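Local coordinates for protein nonribosomal peptide synthase (Streptomyces sp. MJ635-86F5, PDB 5JJP) that activates aliphatic beta-amino acids by adenylating them, probably at the expense of ATP, as a ligase related to nonribosomal peptide synthetase adenylation domains, at residues A[44-49]-A[220-225]; A[77-82]-A[132-137]; A[151-154]-A[159-162]; A[236-241]-A[246-251]; A[311-316]-A[323-328]. One frame throughout, in Å; residues are numbered along the deposited sequence.

Interaction 1. Residues A[44-49]-A[220-225]; sequences DKPAIV and DDRVAV
Arg222 reaches from strand 222-225 to the apolar flank of Pro46 and Val49, and tracing its side chain outward explains the contact. CB and the next carbons do no touching across it; they only carry the head group. CG lies opposite the backbone carbonyl carbon (chi1 -60°), and CD continues in an extended line (chi2 -179°), which takes the guanidinium clear of the strand. NH2 comes nearest the other segment: Val49 CG2 lies 4.2 Å from Arg222 NH2, over one face of the planar group, while Pro46 CG approaches the same Arg222 NH2 obliquely at 4.4 Å. NH1 gives its hydrogen bond to the carbonyl of Ala269, and Phe59 also packs on the arginine.

Lys45 comes alongside with its extended CB-CG-CD run, but NZ stays 4.4 Å from Asp221 O. That amine instead bonds to Pro219 O and Thr247 OG1. Strand 46-51, with a classic beta bulge where Ala47 and Ile48 both face Val60, pairs with 57-61. Backbone bonds of Ala47 and Val49 with Ala248 tie it to edge strand 247-250 of the larger mixed sheet, and Arg222 reaches it from the next strand in.

No hydrogen bond or salt bridge spans the two segments. What passes directly between them is loose and probably mostly van der Waals, while the charged ends of Lys45 and Arg222 are occupied by other acceptors.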
# COMPACT_ATOMS: atom_id res chain seq x y z
N ASP A 44 17.96 -15.53 -4.18
CA ASP A 44 19.12 -14.83 -3.64
C ASP A 44 19.22 -13.40 -4.11
O ASP A 44 20.08 -12.68 -3.66
CB ASP A 44 20.39 -15.60 -3.97
CG ASP A 44 20.43 -16.98 -3.28
OD1 ASP A 44 20.14 -17.09 -2.06
OD2 ASP A 44 20.79 -17.95 -3.98
N LYS A 45 18.34 -12.99 -5.01
CA LYS A 45 18.19 -11.58 -5.39
C LYS A 45 17.80 -10.74 -4.18
O LYS A 45 17.09 -11.21 -3.31
CB LYS A 45 17.09 -11.45 -6.44
CG LYS A 45 16.68 -10.03 -6.82
CD LYS A 45 15.49 -10.07 -7.76
CE LYS A 45 15.46 -8.94 -8.79
NZ LYS A 45 15.27 -7.54 -8.36
N PRO A 46 18.25 -9.47 -4.13
CA PRO A 46 17.82 -8.56 -3.09
C PRO A 46 16.31 -8.21 -3.17
O PRO A 46 15.83 -7.79 -4.20
CB PRO A 46 18.67 -7.31 -3.34
CG PRO A 46 19.84 -7.79 -4.14
CD PRO A 46 19.30 -8.89 -4.99
N ALA A 47 15.62 -8.37 -2.05
CA ALA A 47 14.19 -8.08 -1.92
C ALA A 47 14.03 -6.71 -1.36
O ALA A 47 13.21 -5.93 -1.83
CB ALA A 47 13.54 -9.10 -0.98
N ILE A 48 14.82 -6.44 -0.33
CA ILE A 48 14.90 -5.14 0.33
C ILE A 48 16.33 -4.66 0.44
O ILE A 48 17.19 -5.37 0.93
CB ILE A 48 14.33 -5.22 1.75
CG1 ILE A 48 12.81 -5.17 1.68
CG2 ILE A 48 14.37 -3.91 2.47
CD1 ILE A 48 12.03 -6.39 1.64
N VAL A 49 16.52 -3.39 0.15
CA VAL A 49 17.76 -2.70 0.38
C VAL A 49 17.55 -1.64 1.45
O VAL A 49 16.55 -0.95 1.43
CB VAL A 49 18.23 -2.05 -0.95
CG1 VAL A 49 19.46 -1.22 -0.72
CG2 VAL A 49 18.52 -3.14 -1.98
N ASP A 220 13.73 -6.24 -12.73
CA ASP A 220 14.97 -5.44 -12.74
C ASP A 220 14.85 -4.17 -11.96
O ASP A 220 15.84 -3.57 -11.64
CB ASP A 220 15.37 -5.09 -14.18
CG ASP A 220 15.82 -6.31 -14.99
OD1 ASP A 220 16.27 -7.31 -14.35
OD2 ASP A 220 15.69 -6.30 -16.25
N ASP A 221 13.63 -3.74 -11.63
CA ASP A 221 13.47 -2.45 -11.01
C ASP A 221 13.96 -2.43 -9.58
O ASP A 221 13.94 -3.43 -8.92
CB ASP A 221 12.05 -2.00 -11.06
CG ASP A 221 11.67 -1.51 -12.40
OD1 ASP A 221 12.23 -0.46 -12.80
OD2 ASP A 221 10.78 -2.15 -13.00
N ARG A 222 14.41 -1.28 -9.15
CA ARG A 222 14.69 -1.04 -7.74
C ARG A 222 13.84 0.15 -7.36
O ARG A 222 13.99 1.22 -7.92
CB ARG A 222 16.16 -0.75 -7.54
CG ARG A 222 17.03 -1.90 -8.00
CD ARG A 222 18.49 -1.60 -7.79
NE ARG A 222 19.12 -2.73 -7.11
CZ ARG A 222 20.07 -2.65 -6.19
NH1 ARG A 222 20.50 -1.47 -5.71
NH2 ARG A 222 20.54 -3.76 -5.66
N VAL A 223 12.94 -0.03 -6.41
CA VAL A 223 11.87 0.95 -6.17
C VAL A 223 12.09 1.68 -4.89
O VAL A 223 12.17 1.07 -3.82
CB VAL A 223 10.54 0.26 -6.11
CG1 VAL A 223 9.40 1.28 -5.89
CG2 VAL A 223 10.33 -0.53 -7.41
N ALA A 224 12.24 3.01 -4.99
CA ALA A 224 12.33 3.84 -3.83
C ALA A 224 10.89 4.11 -3.36
O ALA A 224 10.14 4.77 -4.05
CB ALA A 224 13.00 5.14 -4.17
N VAL A 225 10.56 3.65 -2.16
CA VAL A 225 9.26 3.96 -1.50
C VAL A 225 9.48 5.12 -0.50
O VAL A 225 10.13 4.99 0.51
CB VAL A 225 8.76 2.71 -0.79
CG1 VAL A 225 7.41 2.96 -0.09
CG2 VAL A 225 8.64 1.55 -1.77

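Interaction 2. Residues A[77-82]-A[132-137]; sequences DALGLD and PALFLQ
The carbonyl oxygen of Leu81 accepts a hydrogen bond from Arg171 NE, pinning the backbone from which the Leu81 side chain reaches toward Ala133 and Leu134. Arg171, which lies outside both segments, also forms a salt bridge with Asp77 through NH2, so one guanidinium holds two points of segment 77-82. Across the contact everything is apolar. Leu81 divides its two methyls between neighbours: CD2 presses on Ala133 CB at 3.6 Å, and CD1 meets Leu134 CB at 4.1 Å. Two residues earlier, Leu79 CD1 touches Leu134 CD2 at 4.0 Å. Both leucines of 77-82 cross the Leu134 side chain at about a right angle, one meeting it near its root and the other at a branch end.

What is joined here is the exit of helix 62-77 and strand 134-138, the middle strand of a five-stranded mixed sheet. A type I turn runs from Asp77 to Gly80, closed by a weak bond from Gly80 N to Asp77 O (3.3 Å). Gly80 then takes a positive phi of 79°, and the chain swings on to Leu81.

On the strand, Leu134 CG stands opposite the backbone N (chi1 -177°), which extends its methyls toward the turn. Arg169 packs on both Leu81 and Ala133, and Pro166 touches Leu81 as well. Val88 shares backbone bonds with both Leu134 and Leu136, which fix the strand against 87-90.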
# COMPACT_ATOMS: atom_id res chain seq x y z
N ASP A 77 3.47 -16.86 17.07
CA ASP A 77 2.43 -17.86 17.22
C ASP A 77 2.45 -18.46 18.62
O ASP A 77 1.42 -18.98 19.08
CB ASP A 77 2.55 -18.96 16.18
CG ASP A 77 1.28 -19.82 16.05
OD1 ASP A 77 0.17 -19.32 16.07
OD2 ASP A 77 1.41 -21.02 15.89
N ALA A 78 3.59 -18.38 19.31
CA ALA A 78 3.67 -18.91 20.67
C ALA A 78 2.88 -18.00 21.65
O ALA A 78 2.73 -18.36 22.81
CB ALA A 78 5.11 -19.05 21.12
N LEU A 79 2.45 -16.83 21.21
CA LEU A 79 1.71 -15.94 22.09
C LEU A 79 0.25 -16.33 22.22
O LEU A 79 -0.46 -15.82 23.08
CB LEU A 79 1.83 -14.49 21.62
CG LEU A 79 3.25 -13.97 21.56
CD1 LEU A 79 3.24 -12.56 21.05
CD2 LEU A 79 3.87 -14.03 22.94
N GLY A 80 -0.20 -17.26 21.40
CA GLY A 80 -1.54 -17.80 21.56
C GLY A 80 -2.64 -16.92 21.01
O GLY A 80 -3.80 -17.17 21.32
N LEU A 81 -2.30 -15.92 20.19
CA LEU A 81 -3.35 -15.07 19.61
C LEU A 81 -4.19 -15.85 18.58
O LEU A 81 -3.68 -16.76 17.97
CB LEU A 81 -2.78 -13.82 18.97
CG LEU A 81 -1.90 -12.94 19.86
CD1 LEU A 81 -1.36 -11.80 19.00
CD2 LEU A 81 -2.70 -12.35 21.00
N ASP A 82 -5.43 -15.42 18.38
CA ASP A 82 -6.35 -16.06 17.45
C ASP A 82 -6.38 -15.33 16.10
O ASP A 82 -6.12 -14.13 16.07
CB ASP A 82 -7.77 -16.00 18.04
CG ASP A 82 -8.66 -17.17 17.59
OD1 ASP A 82 -8.21 -18.06 16.86
OD2 ASP A 82 -9.82 -17.20 18.05
N PRO A 132 -6.58 -4.02 19.94
CA PRO A 132 -5.58 -4.97 19.53
C PRO A 132 -5.11 -5.77 20.73
O PRO A 132 -5.08 -5.25 21.82
CB PRO A 132 -4.43 -4.09 19.05
CG PRO A 132 -4.59 -2.83 19.83
CD PRO A 132 -6.09 -2.64 19.88
N ALA A 133 -4.74 -7.00 20.50
CA ALA A 133 -4.18 -7.83 21.52
C ALA A 133 -2.68 -7.65 21.69
O ALA A 133 -2.14 -8.06 22.71
CB ALA A 133 -4.47 -9.27 21.20
N LEU A 134 -2.03 -7.02 20.70
CA LEU A 134 -0.55 -6.89 20.74
C LEU A 134 -0.09 -5.59 20.12
O LEU A 134 -0.57 -5.18 19.06
CB LEU A 134 0.06 -8.07 20.01
CG LEU A 134 1.60 -8.18 19.99
CD1 LEU A 134 2.18 -8.44 21.37
CD2 LEU A 134 2.01 -9.28 19.06
N PHE A 135 0.82 -4.92 20.79
CA PHE A 135 1.52 -3.77 20.24
C PHE A 135 2.93 -4.26 19.94
O PHE A 135 3.68 -4.61 20.85
CB PHE A 135 1.56 -2.65 21.24
CG PHE A 135 2.32 -1.42 20.76
CD1 PHE A 135 1.70 -0.48 20.00
CD2 PHE A 135 3.68 -1.24 21.09
CE1 PHE A 135 2.36 0.64 19.58
CE2 PHE A 135 4.35 -0.11 20.70
CZ PHE A 135 3.67 0.84 19.94
N LEU A 136 3.28 -4.30 18.67
CA LEU A 136 4.52 -4.93 18.19
C LEU A 136 5.41 -3.84 17.58
O LEU A 136 5.04 -3.28 16.57
CB LEU A 136 4.16 -5.93 17.12
CG LEU A 136 5.34 -6.62 16.44
CD1 LEU A 136 6.28 -7.21 17.48
CD2 LEU A 136 4.85 -7.69 15.50
N GLN A 137 6.50 -3.48 18.24
CA GLN A 137 7.31 -2.34 17.79
C GLN A 137 8.74 -2.78 17.44
O GLN A 137 9.14 -3.87 17.75
CB GLN A 137 7.31 -1.20 18.84
CG GLN A 137 8.03 -1.49 20.12
CD GLN A 137 7.87 -0.37 21.16
OE1 GLN A 137 8.03 0.82 20.88
NE2 GLN A 137 7.61 -0.77 22.39

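Interaction 3. Residues A[151-154]-A[159-162]; sequences GMAR and GVTT
Arg154 and Thr161 face each other as the hydrogen-bonded pair of an antiparallel hairpin, each using its own N-H and C=O. Arg154 N gives to Thr161 O at 2.8 Å in a nearly straight bond (170° at the hydrogen), arriving almost head-on to the carbonyl. The return bond, Thr161 N to Arg154 O, is 3.0 Å and more bent (142°), although its donor lies in the plane of the acceptor carbonyl. Each oxygen also has a C-H neighbour: Val160 CA approaches Arg154 O at 3.2 Å, and Ala153 CA approaches Thr161 O at 3.4 Å.

Ala153 and Thr162 make the adjacent non-hydrogen-bonded pair, their CA atoms only 4.1 Å apart. Thr162 turns OG1 opposite its carbonyl carbon (chi1 -63°), which leaves CG2 opposite N and 3.5 Å from Met152 O. On the same face Ala153 CB meets Val160 CG1 at 4.2 Å.

The guanidinium of Arg154 leads away from the hairpin partner. Its NH1 bonds to Gly141 O and more weakly to Ala139 O, while NE forms a long, weak ion pair with Glu163. Along the other edge of strand 151-156, Ala153 makes backbone bonds to Phe135 and Gln137.

Strand 159-162 is thus added as the outermost strand of the mixed sheet by main-chain bonding; the arginine charge probably adds little to the pairing, since its head group's partners lie outside both segments.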
# COMPACT_ATOMS: atom_id res chain seq x y z
N GLY A 151 -0.58 -6.33 25.41
CA GLY A 151 0.58 -7.14 25.00
C GLY A 151 1.62 -6.26 24.32
O GLY A 151 1.26 -5.40 23.54
N MET A 152 2.88 -6.42 24.69
CA MET A 152 3.94 -5.65 24.05
C MET A 152 5.12 -6.54 23.67
O MET A 152 5.54 -7.42 24.44
CB MET A 152 4.39 -4.40 24.79
CG MET A 152 5.18 -3.47 23.86
SD MET A 152 6.98 -3.81 23.79
CE MET A 152 7.44 -3.18 25.42
N ALA A 153 5.64 -6.32 22.48
CA ALA A 153 6.77 -7.11 21.97
C ALA A 153 7.60 -6.30 21.02
O ALA A 153 7.12 -5.30 20.49
CB ALA A 153 6.27 -8.36 21.27
N ARG A 154 8.83 -6.73 20.83
CA ARG A 154 9.73 -6.07 19.92
C ARG A 154 10.19 -7.06 18.94
O ARG A 154 10.35 -8.25 19.28
CB ARG A 154 10.94 -5.53 20.63
CG ARG A 154 10.64 -4.37 21.54
CD ARG A 154 11.67 -4.23 22.64
NE ARG A 154 11.23 -3.19 23.58
CZ ARG A 154 11.32 -1.90 23.32
NH1 ARG A 154 11.80 -1.50 22.15
NH2 ARG A 154 10.88 -1.03 24.19
N GLY A 159 15.17 -11.71 16.54
CA GLY A 159 13.85 -12.32 16.61
C GLY A 159 12.89 -11.43 17.35
O GLY A 159 13.10 -10.21 17.43
N VAL A 160 11.84 -12.04 17.91
CA VAL A 160 10.80 -11.33 18.64
C VAL A 160 10.90 -11.64 20.12
O VAL A 160 10.76 -12.79 20.52
CB VAL A 160 9.42 -11.82 18.20
CG1 VAL A 160 8.34 -11.21 19.07
CG2 VAL A 160 9.18 -11.51 16.70
N THR A 161 11.12 -10.60 20.93
CA THR A 161 11.14 -10.72 22.37
C THR A 161 9.92 -10.00 22.95
O THR A 161 9.56 -8.92 22.50
CB THR A 161 12.43 -10.13 22.95
OG1 THR A 161 12.61 -8.80 22.47
CG2 THR A 161 13.61 -10.96 22.48
N THR A 162 9.26 -10.64 23.91
CA THR A 162 7.99 -10.16 24.41
C THR A 162 8.16 -9.58 25.79
O THR A 162 8.47 -10.29 26.71
CB THR A 162 6.96 -11.30 24.48
OG1 THR A 162 6.68 -11.82 23.16
CG2 THR A 162 5.64 -10.81 25.08

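Interaction 4. Residues A[236-241]-A[246-251]; sequences GGIALT and ATAVPV
Thr241 CG2 is the point where helix 236-241 bears on strand 247-250, within the beta-alpha-beta unit built from strand 222-225, helix 232-243 and strand 247-250. The two short axes run almost antiparallel, at 161°. The methyl comes down on the strand backbone, 3.5 Å from Thr247 C, and lies 3.8 Å from Ala248 CB. It also meets Ala246 CB at 3.8 Å.

One turn back, Ile238 forks over the strand: its CG2 sits 4.4 Å from Ala248 CB, and its CD1 lies the same distance from Pro250 CG. The small side chains of Ala246 and Ala248 face the helix, consistent with the close CA approach there.

A main-chain bond closes the connection, Ala246 N giving to Thr241 O at 2.9 Å (159° at the hydrogen). Further out, Val223 and Ile217 also pack on Thr241, and Val225 packs on Ile238.

What directs the methyl is the threonine hydroxyl, turned back into its own helix. With OG1 opposite the carbonyl carbon (chi1 -65°), CG2 is left to point at the strand. Gly237 O receives both Thr241 N, at 3.0 Å, and Thr241 OG1, at 2.6 Å, the two donors coming from opposite faces of the carbonyl plane.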
# COMPACT_ATOMS: atom_id res chain seq x y z
N GLY A 236 1.58 -0.72 0.22
CA GLY A 236 1.23 -1.00 -1.17
C GLY A 236 2.45 -1.07 -2.12
O GLY A 236 2.51 -1.95 -2.98
N GLY A 237 3.36 -0.11 -1.97
CA GLY A 237 4.50 0.03 -2.85
C GLY A 237 5.46 -1.08 -2.62
O GLY A 237 6.00 -1.67 -3.56
N ILE A 238 5.64 -1.43 -1.36
CA ILE A 238 6.55 -2.49 -1.03
C ILE A 238 5.96 -3.77 -1.50
O ILE A 238 6.68 -4.60 -2.12
CB ILE A 238 6.80 -2.56 0.47
CG1 ILE A 238 7.63 -1.35 0.91
CG2 ILE A 238 7.54 -3.84 0.84
CD1 ILE A 238 7.85 -1.31 2.41
N ALA A 239 4.67 -3.94 -1.26
CA ALA A 239 3.96 -5.21 -1.63
C ALA A 239 3.97 -5.45 -3.10
O ALA A 239 4.23 -6.53 -3.55
CB ALA A 239 2.53 -5.23 -1.12
N LEU A 240 3.69 -4.40 -3.86
CA LEU A 240 3.63 -4.57 -5.28
C LEU A 240 5.04 -4.85 -5.84
O LEU A 240 5.19 -5.61 -6.76
CB LEU A 240 3.02 -3.34 -5.92
CG LEU A 240 3.05 -3.34 -7.45
CD1 LEU A 240 2.20 -4.46 -8.04
CD2 LEU A 240 2.63 -1.99 -7.99
N THR A 241 6.05 -4.18 -5.28
CA THR A 241 7.40 -4.33 -5.70
C THR A 241 7.83 -5.81 -5.51
O THR A 241 8.40 -6.40 -6.41
CB THR A 241 8.32 -3.40 -4.92
OG1 THR A 241 8.02 -2.03 -5.22
CG2 THR A 241 9.82 -3.70 -5.27
N ALA A 246 10.70 -7.63 -7.74
CA ALA A 246 11.72 -6.60 -7.87
C ALA A 246 12.41 -6.34 -6.54
O ALA A 246 12.37 -7.17 -5.69
CB ALA A 246 11.08 -5.30 -8.43
N THR A 247 13.02 -5.17 -6.37
CA THR A 247 13.78 -4.84 -5.16
C THR A 247 13.23 -3.56 -4.53
O THR A 247 13.21 -2.51 -5.18
CB THR A 247 15.27 -4.61 -5.47
OG1 THR A 247 15.86 -5.79 -6.05
CG2 THR A 247 16.01 -4.32 -4.22
N ALA A 248 12.79 -3.65 -3.28
CA ALA A 248 12.15 -2.53 -2.63
C ALA A 248 13.16 -1.78 -1.74
O ALA A 248 13.91 -2.39 -1.01
CB ALA A 248 11.00 -3.02 -1.77
N VAL A 249 13.19 -0.47 -1.87
CA VAL A 249 14.14 0.37 -1.14
C VAL A 249 13.36 1.49 -0.42
O VAL A 249 13.17 2.58 -0.95
CB VAL A 249 15.15 1.01 -2.10
CG1 VAL A 249 16.30 1.61 -1.31
CG2 VAL A 249 15.66 -0.01 -3.13
N PRO A 250 12.91 1.23 0.79
CA PRO A 250 12.27 2.25 1.57
C PRO A 250 13.24 3.38 1.77
O PRO A 250 14.41 3.12 2.04
CB PRO A 250 12.03 1.56 2.91
CG PRO A 250 12.00 0.10 2.59
CD PRO A 250 13.02 -0.05 1.53
N VAL A 251 12.80 4.62 1.63
CA VAL A 251 13.71 5.73 1.80
C VAL A 251 13.60 6.23 3.27
O VAL A 251 12.62 6.83 3.63
CB VAL A 251 13.35 6.87 0.83
CG1 VAL A 251 14.32 8.02 0.98
CG2 VAL A 251 13.33 6.38 -0.59

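Interaction 5. Residues A[311-316]-A[323-328]; sequences GDLREL and RRIFNL
Ile325 sends its CD1 methyl out from strand 324-329 to meet two leucines of helix 310-319, and that apolar meeting is the whole of the contact. Ile325 CD1 lies 4.1 Å from Leu313 CD1 and 4.4 Å from Leu316 CD2. The leucines, three residues apart, project from the same flank of the helix, so a single methyl engages both. The side chains of Leu313 and Ile325 run antiparallel and overlap alongside one another rather than meeting end to end. Their reach is long: from Leu313 CA to Ile325 CA is 9.6 Å. Ile325 covers it with an extended chain, CG1 lying opposite the carbonyl carbon and CD1 opposite CA (chi2 179°); Leu313 helps by holding CG opposite its backbone N (chi1 -176°).

Hydrogen bonding plays no part between the segments. Within the helix, Glu315 N gives to Gly311 O at 3.0 Å and Leu316 N to Asp312 O at 2.8 Å, regular bonds that keep this turn, and so the spacing of the two leucines, helical.

The arginines of the strand segment find partners elsewhere. Arg324 forms a salt bridge to Asp341, and Arg323 donates to carbonyls of Leu298, Leu295 and Pro321.

The unit is a beta-alpha-beta one, strand 300-304, helix 310-319 and strand 324-329, with the helix lying on the mixed six-stranded sheet. Strand 324-329 runs parallel to 300-304 and antiparallel to 338-341, between the two. Phe303 packs on both Leu313 and Ile325, while Leu316 reaches Ile285 of helix 282-287.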
# COMPACT_ATOMS: atom_id res chain seq x y z
N GLY A 311 2.18 22.78 -14.01
CA GLY A 311 3.40 23.51 -14.29
C GLY A 311 4.59 22.79 -13.70
O GLY A 311 5.62 22.65 -14.35
N ASP A 312 4.43 22.31 -12.48
CA ASP A 312 5.48 21.57 -11.80
C ASP A 312 5.83 20.30 -12.58
O ASP A 312 6.99 19.98 -12.78
CB ASP A 312 5.02 21.22 -10.36
CG ASP A 312 4.97 22.46 -9.41
OD1 ASP A 312 5.35 23.57 -9.81
OD2 ASP A 312 4.53 22.30 -8.24
N LEU A 313 4.80 19.59 -13.03
CA LEU A 313 4.97 18.34 -13.76
C LEU A 313 5.75 18.54 -15.04
O LEU A 313 6.69 17.80 -15.32
CB LEU A 313 3.61 17.73 -14.09
CG LEU A 313 3.53 16.36 -14.77
CD1 LEU A 313 4.54 15.36 -14.21
CD2 LEU A 313 2.13 15.80 -14.56
N ARG A 314 5.34 19.56 -15.81
CA ARG A 314 6.04 19.94 -17.03
C ARG A 314 7.51 20.23 -16.77
O ARG A 314 8.40 19.79 -17.48
CB ARG A 314 5.38 21.19 -17.66
CG ARG A 314 4.03 20.96 -18.32
CD ARG A 314 3.64 22.12 -19.25
NE ARG A 314 2.34 21.92 -19.90
CZ ARG A 314 1.15 22.27 -19.39
NH1 ARG A 314 1.04 22.83 -18.19
NH2 ARG A 314 0.02 22.04 -20.07
N GLU A 315 7.76 20.97 -15.71
CA GLU A 315 9.11 21.28 -15.29
C GLU A 315 9.86 19.97 -15.02
O GLU A 315 10.97 19.75 -15.55
CB GLU A 315 9.06 22.19 -14.06
CG GLU A 315 10.14 23.26 -14.01
CD GLU A 315 9.92 24.26 -12.86
OE1 GLU A 315 10.93 24.72 -12.29
OE2 GLU A 315 8.75 24.52 -12.50
N LEU A 316 9.23 19.08 -14.26
CA LEU A 316 9.83 17.75 -13.96
C LEU A 316 10.10 16.90 -15.20
O LEU A 316 11.22 16.38 -15.34
CB LEU A 316 8.98 16.95 -12.96
CG LEU A 316 9.54 15.59 -12.51
CD1 LEU A 316 10.82 15.76 -11.69
CD2 LEU A 316 8.49 14.82 -11.70
N ARG A 323 11.60 9.56 -19.23
CA ARG A 323 11.15 8.82 -18.05
C ARG A 323 9.67 8.54 -18.21
O ARG A 323 8.92 9.33 -18.79
CB ARG A 323 11.39 9.62 -16.76
CG ARG A 323 12.75 9.42 -16.13
CD ARG A 323 13.87 9.74 -17.07
NE ARG A 323 15.19 9.71 -16.41
CZ ARG A 323 16.21 10.51 -16.76
NH1 ARG A 323 16.07 11.42 -17.77
NH2 ARG A 323 17.36 10.44 -16.12
N ARG A 324 9.24 7.41 -17.69
CA ARG A 324 7.84 7.06 -17.68
C ARG A 324 7.23 7.52 -16.35
O ARG A 324 7.72 7.17 -15.26
CB ARG A 324 7.67 5.57 -17.82
CG ARG A 324 8.14 5.00 -19.16
CD ARG A 324 7.19 5.37 -20.31
NE ARG A 324 5.83 4.93 -20.11
CZ ARG A 324 5.31 3.78 -20.51
NH1 ARG A 324 6.03 2.89 -21.19
NH2 ARG A 324 4.02 3.46 -20.22
N ILE A 325 6.21 8.35 -16.45
CA ILE A 325 5.57 8.86 -15.26
C ILE A 325 4.17 8.35 -15.26
O ILE A 325 3.48 8.40 -16.26
CB ILE A 325 5.61 10.40 -15.16
CG1 ILE A 325 7.05 10.87 -15.22
CG2 ILE A 325 5.00 10.90 -13.84
CD1 ILE A 325 7.22 12.39 -15.15
N PHE A 326 3.75 7.89 -14.09
CA PHE A 326 2.44 7.34 -13.89
C PHE A 326 1.65 8.08 -12.82
O PHE A 326 2.13 8.31 -11.73
CB PHE A 326 2.57 5.91 -13.41
CG PHE A 326 3.41 5.06 -14.28
CD1 PHE A 326 3.00 4.73 -15.53
CD2 PHE A 326 4.60 4.50 -13.79
CE1 PHE A 326 3.79 3.91 -16.33
CE2 PHE A 326 5.37 3.65 -14.58
CZ PHE A 326 4.97 3.40 -15.87
N ASN A 327 0.39 8.30 -13.10
CA ASN A 327 -0.55 8.96 -12.20
C ASN A 327 -1.51 7.92 -11.60
O ASN A 327 -2.20 7.16 -12.32
CB ASN A 327 -1.32 10.02 -13.00
CG ASN A 327 -2.44 10.65 -12.21
OD1 ASN A 327 -2.29 10.95 -11.03
ND2 ASN A 327 -3.59 10.86 -12.86
N LEU A 328 -1.50 7.84 -10.28
CA LEU A 328 -2.23 6.81 -9.58
C LEU A 328 -3.42 7.45 -8.85
O LEU A 328 -3.21 8.28 -7.97
CB LEU A 328 -1.29 6.15 -8.59
CG LEU A 328 -1.71 4.82 -8.02
CD1 LEU A 328 -1.61 3.75 -9.09
CD2 LEU A 328 -0.84 4.46 -6.81

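How the interactions relate
The five contacts fall into two groups by the mixed sheet they reach, as suits a layered alpha-beta sandwich. Interactions 2 and 3, centres 9 Å apart, share the five-stranded sheet: Phe135 N bonds to Gly151 O across neighbouring strands 134-138 and 151-156. Interactions 1, 4 and 5 reach the six-stranded sheet. Interactions 1 and 4 have centres 7 Å apart and touch, Val223 O meeting Val249 N; the centre of interaction 5 is about 20 Å from that of interaction 4. In sequence, segment 44-49 comes first and 220-225 only after interactions 2 and 3, so interaction 1 brings the 46-51/57-61 hairpin to the six-stranded sheet after the chain has built the five-stranded one.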